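Local atomic coordinates of D-psicose 3-epimerase (Agrobacterium tumefaciens, PDB entry 2HK0), a protein that catalyses the interconversion of D-psicose and D-fructose by epimerisation at C3, in a TIM-barrel active site where a metal plays a pivotal role. Residues Asp216-Ala221 with Leu250-Ile255; Leu180-Glu185 with Ile209-Phe214; Glu170-Phe175 with Thr204-Ile209; Arg235-Lys240 with Met263-Lys268; Gly152-Ala157 with Val193-Val198. All blocks are in the same frame, centred on the assembly; numbering follows the deposited sequence.

Interaction 1: residues Asp216-Ala221 with Leu250-Ile255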
# COMPACT_ATOMS: atom_id res chain seq x y z
N ASP A 216 7.91 -3.71 10.67
CA ASP A 216 8.82 -4.68 11.26
C ASP A 216 10.10 -4.04 11.74
O ASP A 216 10.62 -4.42 12.79
CB ASP A 216 9.18 -5.80 10.27
CG ASP A 216 8.10 -6.88 10.18
OD1 ASP A 216 7.12 -6.84 10.96
OD2 ASP A 216 8.25 -7.79 9.34
N ALA A 217 10.61 -3.06 10.99
CA ALA A 217 11.86 -2.40 11.37
C ALA A 217 11.66 -1.61 12.68
O ALA A 217 12.52 -1.59 13.57
CB ALA A 217 12.33 -1.46 10.25
N ILE A 218 10.50 -0.98 12.80
CA ILE A 218 10.18 -0.18 13.99
C ILE A 218 10.02 -1.08 15.20
O ILE A 218 10.51 -0.77 16.29
CB ILE A 218 8.92 0.65 13.74
CG1 ILE A 218 9.25 1.76 12.75
CG2 ILE A 218 8.37 1.21 15.06
CD1 ILE A 218 8.05 2.54 12.22
N ARG A 219 9.33 -2.19 15.02
CA ARG A 219 9.13 -3.12 16.12
C ARG A 219 10.47 -3.75 16.50
O ARG A 219 10.71 -4.03 17.67
CB ARG A 219 8.14 -4.20 15.70
CG ARG A 219 6.90 -4.22 16.54
CD ARG A 219 5.67 -4.03 15.71
NE ARG A 219 5.78 -4.73 14.44
CZ ARG A 219 4.97 -4.49 13.41
NH1 ARG A 219 4.01 -3.59 13.54
NH2 ARG A 219 5.16 -5.11 12.26
N THR A 220 11.34 -3.98 15.51
CA THR A 220 12.65 -4.56 15.78
C THR A 220 13.43 -3.59 16.67
O THR A 220 14.08 -4.00 17.63
CB THR A 220 13.43 -4.80 14.47
OG1 THR A 220 12.83 -5.89 13.77
CG2 THR A 220 14.88 -5.12 14.74
N ALA A 221 13.35 -2.30 16.36
CA ALA A 221 14.04 -1.29 17.17
C ALA A 221 13.44 -1.33 18.57
O ALA A 221 14.15 -1.24 19.57
CB ALA A 221 13.86 0.10 16.56
N LEU A 250 1.02 2.92 13.44
CA LEU A 250 0.65 1.74 14.24
C LEU A 250 1.87 1.12 14.92
O LEU A 250 1.81 0.75 16.09
CB LEU A 250 -0.02 0.69 13.34
CG LEU A 250 -1.54 0.51 13.35
CD1 LEU A 250 -2.25 1.72 13.91
CD2 LEU A 250 -2.01 0.21 11.93
N ALA A 251 2.98 1.00 14.18
CA ALA A 251 4.19 0.42 14.73
C ALA A 251 4.73 1.29 15.87
O ALA A 251 5.11 0.76 16.92
CB ALA A 251 5.24 0.25 13.63
N LEU A 252 4.78 2.61 15.68
CA LEU A 252 5.27 3.50 16.73
C LEU A 252 4.40 3.31 17.98
O LEU A 252 4.91 3.25 19.10
CB LEU A 252 5.25 4.97 16.25
CG LEU A 252 6.24 5.30 15.12
CD1 LEU A 252 6.08 6.77 14.72
CD2 LEU A 252 7.68 5.05 15.59
N ARG A 253 3.08 3.20 17.80
CA ARG A 253 2.21 2.98 18.95
C ARG A 253 2.43 1.58 19.55
O ARG A 253 2.41 1.43 20.77
CB ARG A 253 0.74 3.18 18.56
CG ARG A 253 0.20 4.57 18.93
CD ARG A 253 -0.06 5.48 17.72
NE ARG A 253 -1.23 5.03 16.96
CZ ARG A 253 -1.49 5.39 15.71
NH1 ARG A 253 -0.67 6.20 15.06
NH2 ARG A 253 -2.57 4.91 15.10
N ASP A 254 2.66 0.58 18.71
CA ASP A 254 2.91 -0.79 19.19
C ASP A 254 4.08 -0.78 20.17
O ASP A 254 4.06 -1.48 21.18
CB ASP A 254 3.31 -1.75 18.05
CG ASP A 254 2.12 -2.28 17.26
OD1 ASP A 254 0.98 -2.25 17.78
OD2 ASP A 254 2.34 -2.75 16.11
N ILE A 255 5.12 0.01 19.88
CA ILE A 255 6.27 0.05 20.78
C ILE A 255 6.18 1.15 21.83
O ILE A 255 7.17 1.43 22.53
CB ILE A 255 7.59 0.20 19.99
CG1 ILE A 255 7.67 1.56 19.31
CG2 ILE A 255 7.70 -0.90 18.96
CD1 ILE A 255 9.06 1.86 18.70
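The guanidinium of Arg219 meets Asp254 near its plane, at the edge: NH1 donates to Asp254 OD2 over 3.2 Å, with the acceptor tilted 22° from the plane and approached nearly along its C-O axis. Another stretch of the same edge goes to Asp216, one turn back on its own helix, where NH2 lies 2.9 Å from OD1 with the carboxylate oxygen in the guanidinium plane. Bends at chi2 and chi3 carry the arginine across to Asp254, whose carboxylate is turned 47° against the guanidinium.

Beside the charged groups the contact is apolar. Ile218 sends CG2 onto Ala251 CB (3.6 Å), and the same methyl touches Leu252 CD2 and Ile255 CD1 (3.8 Å to the latter). Ile255 CG2 packs against Arg219 CA. The helical segments 216-221 and 250-254 run nearly parallel, their axes 8.7 Å apart and crossing at -16°, and the CA atoms of Ile218 and Ala251 come within 6.1 Å. These are neighbouring outer helices of the TIM barrel, and Phe228 of strand 225-230 touches both Ile218 and Leu252.

Arg219 of the second subunit comes close to this one, and the carboxylates around the pair probably offset the two like charges, tying the salt-bridge network to the subunit interface.

Interaction 2: residues Leu180-Glu185 with Ile209-Phe214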
# COMPACT_ATOMS: atom_id res chain seq x y z
N LEU A 180 25.75 0.20 9.18
CA LEU A 180 24.39 -0.00 9.72
C LEU A 180 23.39 0.49 8.65
O LEU A 180 23.22 1.70 8.45
CB LEU A 180 24.22 0.77 11.03
CG LEU A 180 25.32 0.57 12.10
CD1 LEU A 180 25.07 1.48 13.31
CD2 LEU A 180 25.34 -0.89 12.56
N ASN A 181 22.74 -0.46 7.97
CA ASN A 181 21.77 -0.16 6.91
C ASN A 181 20.38 -0.63 7.27
O ASN A 181 19.39 -0.27 6.62
CB ASN A 181 22.16 -0.87 5.62
CG ASN A 181 23.49 -0.40 5.09
OD1 ASN A 181 24.33 -1.20 4.72
ND2 ASN A 181 23.68 0.92 5.05
N THR A 182 20.31 -1.40 8.33
CA THR A 182 19.06 -2.00 8.77
C THR A 182 18.75 -1.81 10.26
O THR A 182 19.67 -1.72 11.08
CB THR A 182 19.19 -3.51 8.43
OG1 THR A 182 18.46 -3.80 7.23
CG2 THR A 182 18.80 -4.34 9.56
N ALA A 183 17.47 -1.74 10.61
CA ALA A 183 17.10 -1.60 12.02
C ALA A 183 17.74 -2.77 12.81
O ALA A 183 18.27 -2.57 13.89
CB ALA A 183 15.57 -1.61 12.17
N ALA A 184 17.72 -3.98 12.25
CA ALA A 184 18.29 -5.14 12.94
C ALA A 184 19.79 -4.95 13.16
O ALA A 184 20.32 -5.34 14.20
CB ALA A 184 18.02 -6.41 12.14
N GLU A 185 20.48 -4.37 12.18
CA GLU A 185 21.91 -4.12 12.33
C GLU A 185 22.13 -3.02 13.37
O GLU A 185 23.07 -3.08 14.17
CB GLU A 185 22.53 -3.69 11.00
CG GLU A 185 22.57 -4.78 9.93
CD GLU A 185 23.23 -4.31 8.64
OE1 GLU A 185 22.94 -3.18 8.20
OE2 GLU A 185 24.03 -5.07 8.07
N ILE A 209 14.57 2.53 1.44
CA ILE A 209 15.47 1.83 0.54
C ILE A 209 15.86 0.44 1.06
O ILE A 209 15.67 -0.58 0.38
CB ILE A 209 16.76 2.63 0.32
CG1 ILE A 209 16.42 3.99 -0.32
CG2 ILE A 209 17.76 1.81 -0.52
CD1 ILE A 209 17.60 4.94 -0.41
N GLU A 210 16.35 0.39 2.30
CA GLU A 210 16.87 -0.85 2.87
C GLU A 210 15.95 -1.87 3.54
O GLU A 210 16.19 -3.07 3.45
CB GLU A 210 17.97 -0.50 3.88
CG GLU A 210 19.09 0.38 3.29
CD GLU A 210 19.79 -0.27 2.10
OE1 GLU A 210 19.70 -1.51 1.94
OE2 GLU A 210 20.43 0.47 1.32
N GLU A 211 14.89 -1.42 4.20
CA GLU A 211 14.05 -2.34 4.95
C GLU A 211 13.06 -3.20 4.20
O GLU A 211 12.45 -2.79 3.20
CB GLU A 211 13.27 -1.60 6.04
CG GLU A 211 14.13 -0.76 7.01
CD GLU A 211 14.94 -1.60 8.00
OE1 GLU A 211 14.71 -2.83 8.09
OE2 GLU A 211 15.79 -1.01 8.70
N ASP A 212 12.86 -4.40 4.73
CA ASP A 212 11.89 -5.34 4.19
C ASP A 212 10.48 -4.84 4.54
O ASP A 212 9.55 -4.94 3.73
CB ASP A 212 12.12 -6.74 4.80
CG ASP A 212 11.06 -7.74 4.36
OD1 ASP A 212 10.76 -7.81 3.15
OD2 ASP A 212 10.54 -8.48 5.23
N SER A 213 10.32 -4.31 5.75
CA SER A 213 9.02 -3.81 6.23
C SER A 213 9.20 -2.65 7.23
O SER A 213 9.97 -2.76 8.18
CB SER A 213 8.25 -4.95 6.91
OG SER A 213 7.19 -4.44 7.72
N PHE A 214 8.47 -1.55 7.02
CA PHE A 214 8.57 -0.38 7.90
C PHE A 214 8.11 -0.75 9.32
O PHE A 214 8.79 -0.44 10.31
CB PHE A 214 7.72 0.80 7.38
CG PHE A 214 8.25 1.42 6.12
CD1 PHE A 214 7.86 0.94 4.87
CD2 PHE A 214 9.12 2.51 6.18
CE1 PHE A 214 8.35 1.54 3.69
CE2 PHE A 214 9.60 3.10 5.02
CZ PHE A 214 9.21 2.62 3.77
O HOH W 1 15.64 -4.46 10.09
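Glu211 reaches over to Ala183 and accepts its backbone N-H through the syn lone pair of OE2, a short bond of 2.6 Å. This is the tight part of the contact: the same oxygen lies 3.4 Å from Thr182 CA and 3.5 Å from Ala183 CB. The glutamate gets there by folding at chi2 (-73°), which turns its carboxylate to the start of helix 183-193. Close by, Asn181 O presses on Glu210 CB at 3.1 Å.

Within the TIM barrel the contact joins the loop after strand 166-170, where it enters helix 183-193, to the end of helix 204-210, which follows directly on strand 198-203. Glu210 turns its polar end away, to Arg174 and to Arg281 of the third subunit, while Asn181 ND2 donates to Leu172 O.

Toward the looser side a water takes over. It accepts from Ala184 N at 3.0 Å and donates to Glu211 OE1 at 2.7 Å, which leaves both carboxylate oxygens engaged with the first turn of the helix. Thr182, partly exposed, sits at the N-cap position without a capping bond from its hydroxyl, and OG1 stays 4.0 Å from Glu211 OE1. Glu185 OE1 instead accepts from Asn181 N and, weakly, from Thr182 N.

Interaction 3: residues Glu170-Phe175 with Thr204-Ile209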
# COMPACT_ATOMS: atom_id res chain seq x y z
N GLU A 170 22.00 6.57 13.97
CA GLU A 170 21.13 6.53 12.80
C GLU A 170 21.48 5.45 11.79
O GLU A 170 22.63 5.30 11.40
CB GLU A 170 21.11 7.90 12.10
CG GLU A 170 20.11 8.02 10.95
CD GLU A 170 20.00 9.45 10.40
OE1 GLU A 170 20.98 10.22 10.54
OE2 GLU A 170 18.96 9.80 9.81
N VAL A 171 20.45 4.70 11.38
CA VAL A 171 20.60 3.63 10.40
C VAL A 171 20.42 4.34 9.05
O VAL A 171 19.42 5.03 8.85
CB VAL A 171 19.50 2.55 10.61
CG1 VAL A 171 19.54 1.50 9.50
CG2 VAL A 171 19.73 1.87 11.97
N LEU A 172 21.38 4.17 8.15
CA LEU A 172 21.34 4.85 6.84
C LEU A 172 21.30 3.91 5.63
O LEU A 172 21.60 2.72 5.74
CB LEU A 172 22.56 5.76 6.70
CG LEU A 172 22.74 6.87 7.73
CD1 LEU A 172 24.14 7.48 7.58
CD2 LEU A 172 21.67 7.93 7.52
N ASN A 173 20.94 4.45 4.46
CA ASN A 173 20.89 3.64 3.25
C ASN A 173 22.29 3.35 2.72
O ASN A 173 23.24 4.05 3.03
CB ASN A 173 20.04 4.34 2.18
CG ASN A 173 20.74 5.55 1.58
OD1 ASN A 173 21.72 5.41 0.83
ND2 ASN A 173 20.25 6.73 1.91
N ARG A 174 22.41 2.30 1.91
CA ARG A 174 23.69 1.86 1.36
C ARG A 174 24.57 2.95 0.72
O ARG A 174 25.79 2.83 0.71
CB ARG A 174 23.44 0.76 0.32
CG ARG A 174 22.72 1.26 -0.92
CD ARG A 174 22.29 0.08 -1.79
NE ARG A 174 21.38 -0.80 -1.05
CZ ARG A 174 21.07 -2.03 -1.43
NH1 ARG A 174 21.60 -2.52 -2.55
NH2 ARG A 174 20.27 -2.77 -0.68
N PHE A 175 23.96 3.98 0.16
CA PHE A 175 24.74 5.04 -0.49
C PHE A 175 25.44 5.99 0.49
O PHE A 175 26.37 6.69 0.10
CB PHE A 175 23.84 5.85 -1.43
CG PHE A 175 23.20 5.02 -2.52
CD1 PHE A 175 23.94 4.64 -3.64
CD2 PHE A 175 21.88 4.61 -2.41
CE1 PHE A 175 23.35 3.86 -4.65
CE2 PHE A 175 21.28 3.83 -3.40
CZ PHE A 175 22.01 3.46 -4.53
N THR A 204 12.58 7.41 7.84
CA THR A 204 11.77 6.86 6.76
C THR A 204 12.42 6.89 5.39
O THR A 204 12.23 5.98 4.61
CB THR A 204 10.37 7.52 6.67
OG1 THR A 204 10.50 8.94 6.52
CG2 THR A 204 9.58 7.19 7.92
N PHE A 205 13.21 7.92 5.11
CA PHE A 205 13.90 8.01 3.83
C PHE A 205 14.86 6.82 3.63
O PHE A 205 14.92 6.24 2.53
CB PHE A 205 14.68 9.33 3.73
CG PHE A 205 15.59 9.43 2.52
CD1 PHE A 205 15.06 9.55 1.23
CD2 PHE A 205 16.97 9.41 2.67
CE1 PHE A 205 15.91 9.63 0.10
CE2 PHE A 205 17.83 9.49 1.55
CZ PHE A 205 17.29 9.61 0.27
N HIS A 206 15.58 6.47 4.68
CA HIS A 206 16.56 5.39 4.61
C HIS A 206 15.88 4.03 4.69
O HIS A 206 16.27 3.09 4.00
CB HIS A 206 17.59 5.55 5.73
CG HIS A 206 18.34 6.85 5.67
ND1 HIS A 206 19.15 7.18 4.61
CD2 HIS A 206 18.39 7.90 6.53
CE1 HIS A 206 19.67 8.38 4.82
NE2 HIS A 206 19.22 8.84 5.97
N MSE A 207 14.87 3.94 5.54
CA MSE A 207 14.13 2.69 5.66
C MSE A 207 13.49 2.32 4.31
O MSE A 207 13.42 1.15 3.94
CB MSE A 207 13.01 2.82 6.70
CG MSE A 207 13.44 3.07 8.11
SE MSE A 207 11.83 3.24 9.23
CE MSE A 207 11.64 5.09 9.27
N ASN A 208 13.03 3.34 3.58
CA ASN A 208 12.38 3.14 2.29
C ASN A 208 13.26 2.36 1.32
O ASN A 208 12.77 1.63 0.47
CB ASN A 208 11.99 4.48 1.65
CG ASN A 208 11.15 4.30 0.39
OD1 ASN A 208 10.06 3.75 0.44
ND2 ASN A 208 11.67 4.76 -0.74
N ILE A 209 14.57 2.53 1.44
CA ILE A 209 15.47 1.83 0.54
C ILE A 209 15.86 0.44 1.06
O ILE A 209 15.67 -0.58 0.38
CB ILE A 209 16.76 2.63 0.32
CG1 ILE A 209 16.42 3.99 -0.32
CG2 ILE A 209 17.76 1.81 -0.52
CD1 ILE A 209 17.60 4.94 -0.41
O HOH W 2 19.54 11.42 7.22
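Two first torsions bring Asn173 and His206 together: the asparagine CG stands between its backbone N and carbonyl carbon (chi1 72°), and the imidazole CG lies anti to its own carbonyl carbon (chi1 -60°). The amide then arrives at the rim of the ring. Asn173 ND2 donates to His206 ND1 at 3.0 Å, in the ring plane but tilted out of its own amide plane, and the bond is bent, 136° at the hydrogen.

Leu172 runs alongside the histidine and lays CD2 over one face, 3.4 Å from the ring centroid, in a CH-pi contact that is tight toward NE2. Phe205 CD2 lies over the opposite face, so the imidazole is held between two hydrocarbon groups. At the far edge a water lies in the ring plane, 2.9 Å from His206 NE2 and 3.1 Å from Glu170 OE2. One turn further along the helix from His206, Ile209 CD1 packs against Asn173 CB (3.6 Å).

Asn173 is itself braced. Its OD1 accepts from Phe175 N at 2.7 Å, an Asx turn within the loop after strand 166-170, and ND2 also donates to Glu176.

The segments meet at the C-terminal ends of strands 166-170 and 198-203, the end where TIM barrels carry their active sites, and Glu170 comes close to Asp203 there. The Asn173 bond to ND1, together with Leu172 and Phe205 on the two faces, probably restricts the ring's rotation, leaving NE2 facing the water beside Glu170.

Interaction 4: residues Arg235-Lys240 with Met263-Lys268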
# COMPACT_ATOMS: atom_id res chain seq x y z
N ARG A 235 12.07 12.82 -0.17
CA ARG A 235 12.31 13.88 0.83
C ARG A 235 11.36 15.06 0.93
O ARG A 235 11.73 16.08 1.51
CB ARG A 235 13.73 14.41 0.69
CG ARG A 235 14.78 13.33 0.68
CD ARG A 235 15.28 13.10 2.07
NE ARG A 235 16.72 13.02 2.06
CZ ARG A 235 17.48 12.89 3.13
NH1 ARG A 235 16.95 12.84 4.34
NH2 ARG A 235 18.79 12.81 2.98
N ARG A 236 10.17 14.94 0.36
CA ARG A 236 9.18 16.00 0.50
C ARG A 236 8.63 15.86 1.93
O ARG A 236 8.90 14.86 2.61
CB ARG A 236 8.04 15.82 -0.50
CG ARG A 236 8.43 16.14 -1.95
CD ARG A 236 7.29 15.74 -2.87
NE ARG A 236 7.20 14.29 -2.89
CZ ARG A 236 6.13 13.60 -3.28
NH1 ARG A 236 5.04 14.24 -3.70
NH2 ARG A 236 6.18 12.28 -3.26
N VAL A 237 7.88 16.85 2.39
CA VAL A 237 7.33 16.80 3.72
C VAL A 237 6.33 15.66 3.84
O VAL A 237 5.67 15.28 2.86
CB VAL A 237 6.62 18.12 4.10
CG1 VAL A 237 7.57 19.30 3.92
CG2 VAL A 237 5.38 18.30 3.25
N PRO A 238 6.22 15.07 5.03
CA PRO A 238 5.30 13.97 5.27
C PRO A 238 3.87 14.30 4.87
O PRO A 238 3.35 15.38 5.18
CB PRO A 238 5.44 13.74 6.77
CG PRO A 238 6.90 14.08 7.02
CD PRO A 238 7.03 15.37 6.23
N GLY A 239 3.23 13.37 4.16
CA GLY A 239 1.86 13.59 3.73
C GLY A 239 1.75 13.91 2.25
O GLY A 239 0.65 13.81 1.67
N LYS A 240 2.85 14.31 1.62
CA LYS A 240 2.84 14.64 0.19
C LYS A 240 2.96 13.37 -0.67
O LYS A 240 2.67 13.39 -1.87
CB LYS A 240 4.03 15.55 -0.16
CG LYS A 240 4.02 16.94 0.48
CD LYS A 240 3.10 17.88 -0.28
CE LYS A 240 3.36 19.34 0.08
NZ LYS A 240 2.43 20.22 -0.70
N MSE A 263 10.56 15.89 11.15
CA MSE A 263 10.49 15.80 9.69
C MSE A 263 11.77 16.47 9.18
O MSE A 263 12.17 17.53 9.65
CB MSE A 263 9.24 16.49 9.13
CG MSE A 263 9.07 17.95 9.50
SE MSE A 263 7.37 18.58 8.75
CE MSE A 263 6.11 17.57 9.82
N GLU A 264 12.42 15.82 8.22
CA GLU A 264 13.68 16.30 7.67
C GLU A 264 13.52 16.47 6.16
O GLU A 264 14.15 15.77 5.37
CB GLU A 264 14.75 15.25 8.00
CG GLU A 264 16.17 15.57 7.57
CD GLU A 264 17.12 14.43 7.92
OE1 GLU A 264 16.77 13.27 7.64
OE2 GLU A 264 18.21 14.70 8.47
N PRO A 265 12.68 17.41 5.74
CA PRO A 265 12.50 17.59 4.30
C PRO A 265 13.58 18.42 3.61
O PRO A 265 14.09 19.39 4.15
CB PRO A 265 11.11 18.22 4.21
CG PRO A 265 11.04 19.06 5.47
CD PRO A 265 11.80 18.30 6.53
N PHE A 266 13.93 17.99 2.40
CA PHE A 266 14.92 18.69 1.60
C PHE A 266 14.31 18.75 0.20
O PHE A 266 14.33 17.77 -0.55
CB PHE A 266 16.24 17.90 1.58
CG PHE A 266 17.00 17.91 2.90
CD1 PHE A 266 17.62 19.07 3.35
CD2 PHE A 266 17.11 16.74 3.66
CE1 PHE A 266 18.37 19.08 4.55
CE2 PHE A 266 17.85 16.73 4.85
CZ PHE A 266 18.48 17.90 5.30
N VAL A 267 13.74 19.91 -0.14
CA VAL A 267 13.07 20.09 -1.41
C VAL A 267 13.63 21.24 -2.27
O VAL A 267 13.10 21.51 -3.35
CB VAL A 267 11.55 20.32 -1.16
CG1 VAL A 267 10.93 19.11 -0.41
CG2 VAL A 267 11.34 21.60 -0.36
N LYS A 268 14.68 21.90 -1.81
CA LYS A 268 15.28 23.01 -2.56
C LYS A 268 16.65 22.70 -3.17
O LYS A 268 17.55 22.20 -2.49
CB LYS A 268 15.40 24.24 -1.66
CG LYS A 268 14.05 24.86 -1.29
CD LYS A 268 13.37 25.49 -2.50
CE LYS A 268 12.06 26.20 -2.12
NZ LYS A 268 11.42 26.97 -3.25
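Among the polar links, the backbone bond from Phe266 N to Arg235 O is the straighter: 3.0 Å long, 150° at the hydrogen, and in the carbonyl plane. The same oxygen also receives a CA-H...O contact from Pro265 CA at 3.3 Å, so one carbonyl faces two successive residues of 263-268, with the N-H of Phe266 as the real bond.

The charged group is the guanidinium of Arg235. At its edge lies Glu264 OE1, 3.3 Å from NH1, in a salt bridge whose hydrogen bond is weak; the carboxylate stands nearly upright, 87° to the guanidinium plane. Over the middle of one guanidinium face comes Phe266 CD2, 3.9 Å from CZ, with the aromatic ring turned 77° against it. Kinked twice along its length, at chi2 and again at chi3, the Arg235 chain comes to lie beside both partners, and Phe205 adds a cation-pi contact.

The apolar contacts run along the rest of the loop. Val237 CG1 meets Pro265 CB at 3.7 Å, Pro238 CD rests on CB of selenomethionine Met263 at 3.8 Å, and Val267 CG1 packs on Arg236 CA. Val237 also opens a type II turn to Lys240, with Gly239 at positive phi in its third position.

These are the loops that follow strands 225-230 and 260-263, the last two of the TIM barrel. Glu264 OE1 also takes a weak hydrogen bond from His229 and lies close to Asp203, so Arg235 probably adds positive potential beside a group of acidic side chains at the barrel mouth.

Interaction 5: residues Gly152-Ala157 with Val193-Val198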
# COMPACT_ATOMS: atom_id res chain seq x y z
N GLY A 152 34.37 3.19 20.01
CA GLY A 152 34.35 4.65 20.12
C GLY A 152 33.08 5.17 20.80
O GLY A 152 33.15 6.08 21.62
N ILE A 153 31.92 4.61 20.46
CA ILE A 153 30.65 5.06 21.05
C ILE A 153 30.61 4.69 22.53
O ILE A 153 30.21 5.49 23.38
CB ILE A 153 29.43 4.43 20.32
CG1 ILE A 153 29.32 4.99 18.89
CG2 ILE A 153 28.15 4.69 21.10
CD1 ILE A 153 29.07 6.50 18.82
N ASN A 154 31.00 3.46 22.82
CA ASN A 154 31.04 2.99 24.19
C ASN A 154 31.88 3.99 25.02
O ASN A 154 31.49 4.37 26.12
CB ASN A 154 31.69 1.60 24.22
CG ASN A 154 31.86 1.06 25.63
OD1 ASN A 154 31.00 0.32 26.13
ND2 ASN A 154 32.95 1.42 26.26
N GLY A 155 33.00 4.44 24.45
CA GLY A 155 33.89 5.36 25.13
C GLY A 155 33.45 6.80 25.38
O GLY A 155 34.12 7.51 26.14
N ILE A 156 32.38 7.26 24.74
CA ILE A 156 31.92 8.63 25.00
C ILE A 156 30.55 8.59 25.68
O ILE A 156 30.03 9.63 26.11
CB ILE A 156 31.76 9.48 23.69
CG1 ILE A 156 30.88 8.74 22.67
CG2 ILE A 156 33.13 9.78 23.09
CD1 ILE A 156 30.33 9.66 21.59
N ALA A 157 29.98 7.39 25.80
CA ALA A 157 28.65 7.25 26.39
C ALA A 157 28.50 7.80 27.80
O ALA A 157 27.51 8.49 28.10
CB ALA A 157 28.22 5.78 26.35
N VAL A 193 27.32 -2.05 22.15
CA VAL A 193 27.87 -0.92 22.87
C VAL A 193 27.60 -1.13 24.36
O VAL A 193 28.46 -0.81 25.19
CB VAL A 193 27.27 0.42 22.40
CG1 VAL A 193 27.59 1.52 23.42
CG2 VAL A 193 27.85 0.79 21.02
N GLY A 194 26.42 -1.65 24.69
CA GLY A 194 26.06 -1.93 26.07
C GLY A 194 25.95 -0.75 27.01
O GLY A 194 26.41 -0.80 28.15
N LYS A 195 25.35 0.34 26.55
CA LYS A 195 25.19 1.52 27.39
C LYS A 195 23.72 1.90 27.39
O LYS A 195 23.05 1.88 26.36
CB LYS A 195 26.05 2.65 26.86
CG LYS A 195 27.57 2.39 26.97
CD LYS A 195 28.04 2.49 28.41
CE LYS A 195 29.56 2.31 28.52
NZ LYS A 195 30.03 2.57 29.91
N ASN A 196 23.21 2.25 28.57
CA ASN A 196 21.80 2.62 28.70
C ASN A 196 21.37 3.85 27.93
O ASN A 196 20.19 3.99 27.62
CB ASN A 196 21.46 2.82 30.17
CG ASN A 196 21.69 1.58 30.99
OD1 ASN A 196 21.40 0.46 30.54
ND2 ASN A 196 22.21 1.75 32.21
N ASN A 197 22.31 4.75 27.63
CA ASN A 197 21.94 5.97 26.93
C ASN A 197 22.32 6.00 25.45
O ASN A 197 22.46 7.07 24.87
CB ASN A 197 22.53 7.20 27.65
CG ASN A 197 24.04 7.23 27.61
OD1 ASN A 197 24.70 6.21 27.79
ND2 ASN A 197 24.61 8.41 27.38
N VAL A 198 22.52 4.82 24.86
CA VAL A 198 22.84 4.73 23.43
C VAL A 198 21.64 4.00 22.85
O VAL A 198 21.27 2.91 23.29
CB VAL A 198 24.15 3.95 23.17
CG1 VAL A 198 24.38 3.81 21.67
CG2 VAL A 198 25.34 4.73 23.79
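Asn197 ND2 serves two carbonyls: it donates to Ala157 O over 3.0 Å, at 156° about the hydrogen, and also to Ile165 O. The first bond crosses between neighbouring beta-alpha units of the TIM barrel, joining helix 142-162 to the loop that leads from helix 183-193 into strand 198-203. Asn197 lies within a type I turn from Lys195 to Val198, and chi1 of 66° swings its amide toward the helix carbonyl, which is met 26° out of the carbonyl plane.

Beside this bond Ala157 turns its methyl into the loop. CB touches Lys195 CG at 3.5 Å and Val198 CG2 at 4.0 Å, so the aliphatic part of the lysine lies across the alanine while its ammonium goes on to a salt bridge with Asp158.

One turn earlier on the helix, Ile153 CG2 packs on both Val193 CG2 and Val198 CG2, each at 3.9 Å. The isoleucine and Val198 also touch Ile169 of strand 166-170, which carries this apolar patch inward to the barrel wall. Between the two valines the chain leaves helix 183-193 at Gly194, which has positive phi. The other methyl of Val193, CG1, sits 3.8 Å from Asn154 CA.

How the interactions relate
All but interaction 5 form a connected series on the second half of the TIM barrel. Interactions 2 and 3 share Ile209 on helix 204-210, with centres 7 Å apart, and the salt bridge from Arg174 NE to Glu210 OE2 (2.9 Å) joins them. Interaction 3 reaches interaction 4 where Phe205 CD2 lies 3.6 Å from Arg235 CZ; Glu170 of one and Glu264 of the other both approach Asp203, at the end of the barrel where this fold keeps its active site. Interaction 2 meets interaction 1 through Glu211 CD and Ala217 CB, 3.4 Å apart. Interaction 5 stands alone, its centre about 31 Å from that of interaction 4, across the chain's centre.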